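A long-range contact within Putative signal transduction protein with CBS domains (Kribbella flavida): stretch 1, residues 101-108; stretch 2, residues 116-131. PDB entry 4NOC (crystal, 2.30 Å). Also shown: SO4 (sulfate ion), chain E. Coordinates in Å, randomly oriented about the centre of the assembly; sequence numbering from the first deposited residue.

Stretch 1, residues 101-108: ELPVVKHD
Stretch 2 (116-131) AIMARLRCPLVAVVKN

Backbone hydrogen bonds between two parallel strands, 104-106 and 125-130, define this contact. The two strongest converge on Ala127: its N donates to Pro103 O (3.1 Å, N-H...O angle 150°), and Val105 N donates to Ala127 O (2.9 Å, 156°). The ladder continues with a weak bond from Val129 N to Val105 O (3.3 Å, 169°) and another from His107 N to Val129 O (3.1 Å, 125°). Stretch 1 thus uses alternate residues, as a parallel pairing requires. The bridges set the register: Val104 with Ala127 (CA-CA 4.6 Å), Val105 with Val128 (CA-CA 5.2 Å) and Lys106 with Val129 (CA-CA 5.7 Å). The strand axes approach to 4.7 Å with 43° between their N-to-C directions. Two CA-H...O contacts, Val126 CA to Pro103 O and Val104 CA to Ala127 O, both 3.3 Å, supplement the ladder.

At the C-terminal end of stretch 1, His107 has left the strand (phi/psi -58/-32). Its N also donates to sulfate O3 (3.1 Å, 148°), and its ND1 lies only 2.4 Å from the same O3, a very short hydrogen bond. The ion probably comes from the crystallisation liquor. With chi1 75° (p) and chi2 -78°, the imidazole presents one face to the extended, all-t side chain of Lys130, whose CG sits 3.9 Å from the ring centroid, 11° off the normal: a CH-pi contact made by the aliphatic part of the lysine.

Side chains alternate across the sheet. Val104 (t) shares a face with Ala127 and Val129 (t); Val104 CG1 meets Val129 CG2 at 3.6 Å, while Val104 CG2 lies 4.2 Å from the small Ala127 CB. Lys106, on the same face, is exposed, its chain extended beyond chi1 (m, t, t, t). The other face carries Val105 (m) and Val128 (t), both buried, with their CG2 atoms 3.9 Å apart. Val105 CG1 also reaches Val126 CG2 (3.9 Å) and Ile117 CD1 (3.8 Å), joining strand to helix 116-121. These compact, beta-branched valines fill the interface without polar groups to satisfy.

Before the strand, Pro103 (phi/psi -67/143) points toward stretch 2. Its CG packs 3.7 Å from Leu121 CD1 and 4.0 Å from Cys123 SG, and its CB 3.9 Å from Val126 CG1. Leu102 (t, p) starts sideways but its end approaches, bringing CD1 to 3.6 Å from Leu125 CD2 (p, m) and CD2 to 4.1 Å from Ala127 CB. Between helix and strand, Arg122 adopts positive phi (54/43). Altogether 673 Å² is buried, summed over both stretches.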

ATOM      1  N   GLU A 101       8.241   0.925 -11.168  1.00 65.60           N
ATOM      2  CA  GLU A 101       9.637   0.857 -10.767  1.00 65.58           C
ATOM      3  C   GLU A 101       9.667   0.583  -9.276  1.00 58.46           C
ATOM      4  O   GLU A 101       8.753   0.964  -8.549  1.00 59.91           O
ATOM      5  CB  GLU A 101      10.351   2.181 -11.049  1.00 70.39           C
ATOM      6  CG  GLU A 101      10.714   2.420 -12.510  1.00 77.46           C
ATOM      7  CD  GLU A 101      11.949   1.649 -12.944  1.00 81.42           C
ATOM      8  OE1 GLU A 101      12.272   1.675 -14.150  1.00 82.95           O
ATOM      9  OE2 GLU A 101      12.601   1.020 -12.081  1.00 82.25           O
ATOM     10  N   LEU A 102      10.709  -0.092  -8.822  1.00 52.46           N
ATOM     11  CA  LEU A 102      10.870  -0.360  -7.407  1.00 39.12           C
ATOM     12  C   LEU A 102      12.151   0.299  -6.993  1.00 36.75           C
ATOM     13  O   LEU A 102      13.232  -0.188  -7.320  1.00 46.84           O
ATOM     14  CB  LEU A 102      10.933  -1.864  -7.164  1.00 42.38           C
ATOM     15  CG  LEU A 102      11.361  -2.346  -5.778  1.00 39.32           C
ATOM     16  CD1 LEU A 102      10.437  -1.791  -4.700  1.00 38.46           C
ATOM     17  CD2 LEU A 102      11.414  -3.875  -5.737  1.00 33.38           C
ATOM     18  N   PRO A 103      12.052   1.439  -6.298  1.00 33.64           N
ATOM     19  CA  PRO A 103      13.309   2.096  -5.937  1.00 26.86           C
ATOM     20  C   PRO A 103      14.033   1.212  -4.938  1.00 25.08           C
ATOM     21  O   PRO A 103      13.389   0.589  -4.098  1.00 27.26           O
ATOM     22  CB  PRO A 103      12.859   3.402  -5.266  1.00 28.68           C
ATOM     23  CG  PRO A 103      11.360   3.536  -5.598  1.00 32.59           C
ATOM     24  CD  PRO A 103      10.873   2.129  -5.743  1.00 31.62           C
ATOM     25  N   VAL A 104      15.354   1.159  -5.049  1.00 30.54           N
ATOM     26  CA  VAL A 104      16.202   0.307  -4.223  1.00 25.07           C
ATOM     27  C   VAL A 104      17.256   1.205  -3.602  1.00 35.91           C
ATOM     28  O   VAL A 104      18.034   1.833  -4.338  1.00 25.44           O
ATOM     29  CB  VAL A 104      16.964  -0.714  -5.098  1.00 26.53           C
ATOM     30  CG1 VAL A 104      17.903  -1.559  -4.240  1.00 26.80           C
ATOM     31  CG2 VAL A 104      15.997  -1.590  -5.902  1.00 27.50           C
ATOM     32  N   VAL A 105      17.293   1.270  -2.271  1.00 23.72           N
ATOM     33  CA  VAL A 105      18.275   2.105  -1.574  1.00 23.67           C
ATOM     34  C   VAL A 105      19.496   1.279  -1.158  1.00 28.52           C
ATOM     35  O   VAL A 105      19.379   0.085  -0.866  1.00 28.01           O
ATOM     36  CB  VAL A 105      17.648   2.823  -0.332  1.00 25.42           C
ATOM     37  CG1 VAL A 105      16.412   3.631  -0.746  1.00 23.76           C
ATOM     38  CG2 VAL A 105      17.263   1.823   0.758  1.00 22.27           C
ATOM     39  N   LYS A 106      20.671   1.899  -1.162  1.00 31.45           N
ATOM     40  CA  LYS A 106      21.883   1.228  -0.717  1.00 35.40           C
ATOM     41  C   LYS A 106      21.791   0.946   0.772  1.00 33.09           C
ATOM     42  O   LYS A 106      21.284   1.780   1.534  1.00 34.48           O
ATOM     43  CB  LYS A 106      23.118   2.094  -0.995  1.00 34.51           C
ATOM     44  CG  LYS A 106      23.382   2.288  -2.478  1.00 37.48           C
ATOM     45  CD  LYS A 106      24.560   3.228  -2.751  1.00 32.41           C
ATOM     46  CE  LYS A 106      24.619   3.534  -4.244  1.00 46.03           C
ATOM     47  NZ  LYS A 106      25.883   4.198  -4.647  1.00 56.84           N
ATOM     48  N   HIS A 107      22.316  -0.206   1.182  1.00 34.76           N
ATOM     49  CA  HIS A 107      22.238  -0.629   2.575  1.00 35.09           C
ATOM     50  C   HIS A 107      22.861   0.377   3.536  1.00 31.78           C
ATOM     51  O   HIS A 107      22.393   0.504   4.665  1.00 29.38           O
ATOM     52  CB  HIS A 107      22.900  -1.997   2.765  1.00 33.51           C
ATOM     53  CG  HIS A 107      24.395  -1.944   2.736  1.00 37.74           C
ATOM     54  ND1 HIS A 107      25.112  -1.842   1.560  1.00 39.66           N
ATOM     55  CD2 HIS A 107      25.308  -1.959   3.736  1.00 36.79           C
ATOM     56  CE1 HIS A 107      26.403  -1.790   1.839  1.00 38.59           C
ATOM     57  NE2 HIS A 107      26.549  -1.859   3.151  1.00 49.71           N
ATOM     58  N   ASP A 108      23.900   1.100   3.115  1.00 31.08           N
ATOM     59  CA  ASP A 108      24.486   2.073   4.034  1.00 32.00           C
ATOM     60  C   ASP A 108      23.914   3.487   3.952  1.00 36.63           C
ATOM     61  O   ASP A 108      24.475   4.411   4.551  1.00 35.98           O
ATOM     62  CB  ASP A 108      26.008   2.108   3.962  1.00 37.21           C
ATOM     63  CG  ASP A 108      26.521   2.177   2.549  1.00 49.60           C
ATOM     64  OD1 ASP A 108      25.715   2.444   1.630  1.00 48.13           O
ATOM     65  OD2 ASP A 108      27.739   1.970   2.362  1.00 61.50           O
ATOM     66  N   ALA A 116      14.377  11.128   2.568  1.00 22.72           N
ATOM     67  CA  ALA A 116      14.342  12.129   1.507  1.00 25.01           C
ATOM     68  C   ALA A 116      13.879  11.451   0.240  1.00 25.40           C
ATOM     69  O   ALA A 116      13.089  12.015  -0.541  1.00 31.47           O
ATOM     70  CB  ALA A 116      15.717  12.771   1.312  1.00 24.74           C
ATOM     71  N   ILE A 117      14.356  10.225   0.041  1.00 25.12           N
ATOM     72  CA  ILE A 117      14.012   9.466  -1.161  1.00 25.77           C
ATOM     73  C   ILE A 117      12.531   9.131  -1.170  1.00 28.56           C
ATOM     74  O   ILE A 117      11.826   9.422  -2.144  1.00 31.35           O
ATOM     75  CB  ILE A 117      14.800   8.167  -1.250  1.00 24.02           C
ATOM     76  CG1 ILE A 117      16.260   8.468  -1.599  1.00 25.11           C
ATOM     77  CG2 ILE A 117      14.177   7.255  -2.293  1.00 25.61           C
ATOM     78  CD1 ILE A 117      17.197   7.372  -1.162  1.00 28.44           C
HETATM   79  N   MSE A 118      12.050   8.547  -0.076  1.00 25.56           N
HETATM   80  CA  MSE A 118      10.659   8.113  -0.052  1.00 28.34           C
HETATM   81  C   MSE A 118       9.727   9.314  -0.063  1.00 26.73           C
HETATM   82  O   MSE A 118       8.655   9.242  -0.635  1.00 27.39           O
HETATM   83  CB  MSE A 118      10.384   7.175   1.116  1.00 25.45           C
HETATM   84  CG  MSE A 118      11.413   6.048   1.174  1.00 26.25           C
HETATM   85 SE   MSE A 118      10.900   4.718   2.525  0.79 36.07          SE
HETATM   86  CE  MSE A 118       9.135   4.241   1.817  1.00 23.59           C
ATOM     87  N   ALA A 119      10.147  10.437   0.511  1.00 26.21           N
ATOM     88  CA  ALA A 119       9.312  11.650   0.431  1.00 30.16           C
ATOM     89  C   ALA A 119       9.242  12.164  -1.004  1.00 31.36           C
ATOM     90  O   ALA A 119       8.167  12.480  -1.527  1.00 33.28           O
ATOM     91  CB  ALA A 119       9.850  12.724   1.324  1.00 27.23           C
ATOM     92  N   ARG A 120      10.409  12.272  -1.627  1.00 31.11           N
ATOM     93  CA  ARG A 120      10.497  12.801  -2.980  1.00 35.86           C
ATOM     94  C   ARG A 120       9.691  11.932  -3.950  1.00 36.95           C
ATOM     95  O   ARG A 120       8.899  12.449  -4.744  1.00 34.41           O
ATOM     96  CB  ARG A 120      11.968  12.866  -3.419  1.00 37.22           C
ATOM     97  CG  ARG A 120      12.206  13.403  -4.819  1.00 40.36           C
ATOM     98  CD  ARG A 120      13.681  13.224  -5.235  1.00 42.23           C
ATOM     99  NE  ARG A 120      13.864  13.617  -6.622  1.00 39.74           N
ATOM    100  CZ  ARG A 120      14.328  14.796  -7.018  1.00 48.77           C
ATOM    101  NH1 ARG A 120      14.707  15.707  -6.124  1.00 48.10           N
ATOM    102  NH2 ARG A 120      14.430  15.057  -8.317  1.00 54.39           N
ATOM    103  N   LEU A 121       9.889  10.615  -3.879  1.00 34.71           N
ATOM    104  CA  LEU A 121       9.223   9.710  -4.819  1.00 33.27           C
ATOM    105  C   LEU A 121       7.810   9.358  -4.373  1.00 35.07           C
ATOM    106  O   LEU A 121       7.017   8.899  -5.181  1.00 34.49           O
ATOM    107  CB  LEU A 121      10.017   8.421  -4.988  1.00 32.17           C
ATOM    108  CG  LEU A 121      11.445   8.525  -5.514  1.00 31.61           C
ATOM    109  CD1 LEU A 121      12.035   7.126  -5.721  1.00 31.58           C
ATOM    110  CD2 LEU A 121      11.462   9.310  -6.812  1.00 35.50           C
ATOM    111  N   ARG A 122       7.501   9.562  -3.088  1.00 35.35           N
ATOM    112  CA  ARG A 122       6.189   9.176  -2.545  1.00 36.53           C
ATOM    113  C   ARG A 122       5.880   7.710  -2.831  1.00 39.45           C
ATOM    114  O   ARG A 122       4.761   7.376  -3.227  1.00 35.30           O
ATOM    115  CB  ARG A 122       5.058  10.054  -3.107  1.00 36.40           C
ATOM    116  CG  ARG A 122       4.654  11.203  -2.203  1.00 51.30           C
ATOM    117  CD  ARG A 122       3.269  11.765  -2.549  1.00 59.47           C
ATOM    118  NE  ARG A 122       3.243  12.445  -3.843  1.00 66.32           N
ATOM    119  CZ  ARG A 122       2.561  13.560  -4.100  1.00 69.19           C
ATOM    120  NH1 ARG A 122       2.608  14.094  -5.315  1.00 69.76           N
ATOM    121  NH2 ARG A 122       1.835  14.145  -3.153  1.00 69.91           N
ATOM    122  N   CYS A 123       6.871   6.838  -2.660  1.00 41.53           N
ATOM    123  CA  CYS A 123       6.673   5.418  -2.968  1.00 42.67           C
ATOM    124  C   CYS A 123       6.223   4.686  -1.713  1.00 36.10           C
ATOM    125  O   CYS A 123       6.578   5.089  -0.600  1.00 34.55           O
ATOM    126  CB  CYS A 123       7.952   4.793  -3.536  1.00 36.40           C
ATOM    127  SG  CYS A 123       9.390   5.230  -2.589  1.00 42.25           S
ATOM    128  N   PRO A 124       5.399   3.642  -1.886  1.00 31.55           N
ATOM    129  CA  PRO A 124       4.853   2.863  -0.764  1.00 31.74           C
ATOM    130  C   PRO A 124       5.941   2.074  -0.046  1.00 29.33           C
ATOM    131  O   PRO A 124       5.849   1.928   1.164  1.00 28.90           O
ATOM    132  CB  PRO A 124       3.850   1.915  -1.434  1.00 34.51           C
ATOM    133  CG  PRO A 124       4.220   1.921  -2.907  1.00 41.68           C
ATOM    134  CD  PRO A 124       4.792   3.274  -3.180  1.00 35.21           C
ATOM    135  N   LEU A 125       6.954   1.597  -0.772  1.00 29.11           N
ATOM    136  CA  LEU A 125       8.122   0.941  -0.167  1.00 32.39           C
ATOM    137  C   LEU A 125       9.374   1.059  -1.043  1.00 33.61           C
ATOM    138  O   LEU A 125       9.291   1.404  -2.228  1.00 31.75           O
ATOM    139  CB  LEU A 125       7.836  -0.541   0.187  1.00 38.24           C
ATOM    140  CG  LEU A 125       7.646  -1.640  -0.872  1.00 42.08           C
ATOM    141  CD1 LEU A 125       6.796  -1.176  -2.020  1.00 48.55           C
ATOM    142  CD2 LEU A 125       8.963  -2.151  -1.409  1.00 45.74           C
ATOM    143  N   VAL A 126      10.533   0.797  -0.447  1.00 25.71           N
ATOM    144  CA  VAL A 126      11.772   0.661  -1.207  1.00 24.35           C
ATOM    145  C   VAL A 126      12.419  -0.656  -0.789  1.00 30.92           C
ATOM    146  O   VAL A 126      12.270  -1.083   0.368  1.00 31.33           O
ATOM    147  CB  VAL A 126      12.779   1.823  -0.958  1.00 29.23           C
ATOM    148  CG1 VAL A 126      12.209   3.147  -1.461  1.00 28.51           C
ATOM    149  CG2 VAL A 126      13.153   1.925   0.540  1.00 26.90           C
ATOM    150  N   ALA A 127      13.108  -1.309  -1.726  1.00 24.33           N
ATOM    151  CA  ALA A 127      13.878  -2.492  -1.386  1.00 24.87           C
ATOM    152  C   ALA A 127      15.212  -2.019  -0.854  1.00 26.43           C
ATOM    153  O   ALA A 127      15.650  -0.899  -1.152  1.00 23.66           O
ATOM    154  CB  ALA A 127      14.067  -3.412  -2.598  1.00 26.25           C
ATOM    155  N   VAL A 128      15.844  -2.861  -0.046  1.00 31.26           N
ATOM    156  CA  VAL A 128      17.194  -2.583   0.405  1.00 31.46           C
ATOM    157  C   VAL A 128      18.123  -3.653  -0.148  1.00 31.56           C
ATOM    158  O   VAL A 128      17.831  -4.861  -0.079  1.00 30.71           O
ATOM    159  CB  VAL A 128      17.275  -2.495   1.937  1.00 31.81           C
ATOM    160  CG1 VAL A 128      18.632  -1.965   2.361  1.00 25.65           C
ATOM    161  CG2 VAL A 128      16.197  -1.558   2.448  1.00 29.09           C
ATOM    162  N   VAL A 129      19.224  -3.212  -0.743  1.00 33.33           N
ATOM    163  CA  VAL A 129      20.166  -4.152  -1.341  1.00 35.03           C
ATOM    164  C   VAL A 129      21.546  -4.013  -0.688  1.00 39.90           C
ATOM    165  O   VAL A 129      21.945  -2.913  -0.286  1.00 42.76           O
ATOM    166  CB  VAL A 129      20.203  -4.017  -2.888  1.00 43.09           C
ATOM    167  CG1 VAL A 129      21.569  -4.403  -3.478  1.00 38.12           C
ATOM    168  CG2 VAL A 129      19.099  -4.872  -3.505  1.00 46.70           C
ATOM    169  N   LYS A 130      22.229  -5.141  -0.521  1.00 43.32           N
ATOM    170  CA  LYS A 130      23.617  -5.162  -0.054  1.00 46.86           C
ATOM    171  C   LYS A 130      24.406  -6.175  -0.883  1.00 48.26           C
ATOM    172  O   LYS A 130      24.042  -7.355  -0.946  1.00 50.90           O
ATOM    173  CB  LYS A 130      23.688  -5.503   1.443  1.00 50.73           C
ATOM    174  CG  LYS A 130      25.111  -5.684   2.005  1.00 56.67           C
ATOM    175  CD  LYS A 130      25.079  -5.824   3.539  1.00 55.89           C
ATOM    176  CE  LYS A 130      26.484  -5.959   4.143  1.00 57.96           C
ATOM    177  NZ  LYS A 130      26.481  -5.717   5.622  1.00 58.42           N
ATOM    178  N   ASN A 131      25.470  -5.702  -1.529  1.00 47.21           N
ATOM    179  CA  ASN A 131      26.277  -6.531  -2.417  1.00 52.31           C
ATOM    180  C   ASN A 131      25.414  -7.320  -3.387  1.00 53.10           C
ATOM    181  O   ASN A 131      25.531  -8.537  -3.462  1.00 57.57           O
ATOM    182  CB  ASN A 131      27.198  -7.475  -1.623  1.00 53.79           C
TER
HETATM  183  S   SO4 E 201      25.389  -1.553  -1.890  0.89 74.71           S
HETATM  184  O1  SO4 E 201      25.756  -0.331  -2.597  0.89 75.60           O
HETATM  185  O2  SO4 E 201      26.605  -2.281  -1.510  0.89 74.35           O
HETATM  186  O3  SO4 E 201      24.587  -1.212  -0.714  0.89 69.43           O
HETATM  187  O4  SO4 E 201      24.603  -2.392  -2.788  0.89 78.81           O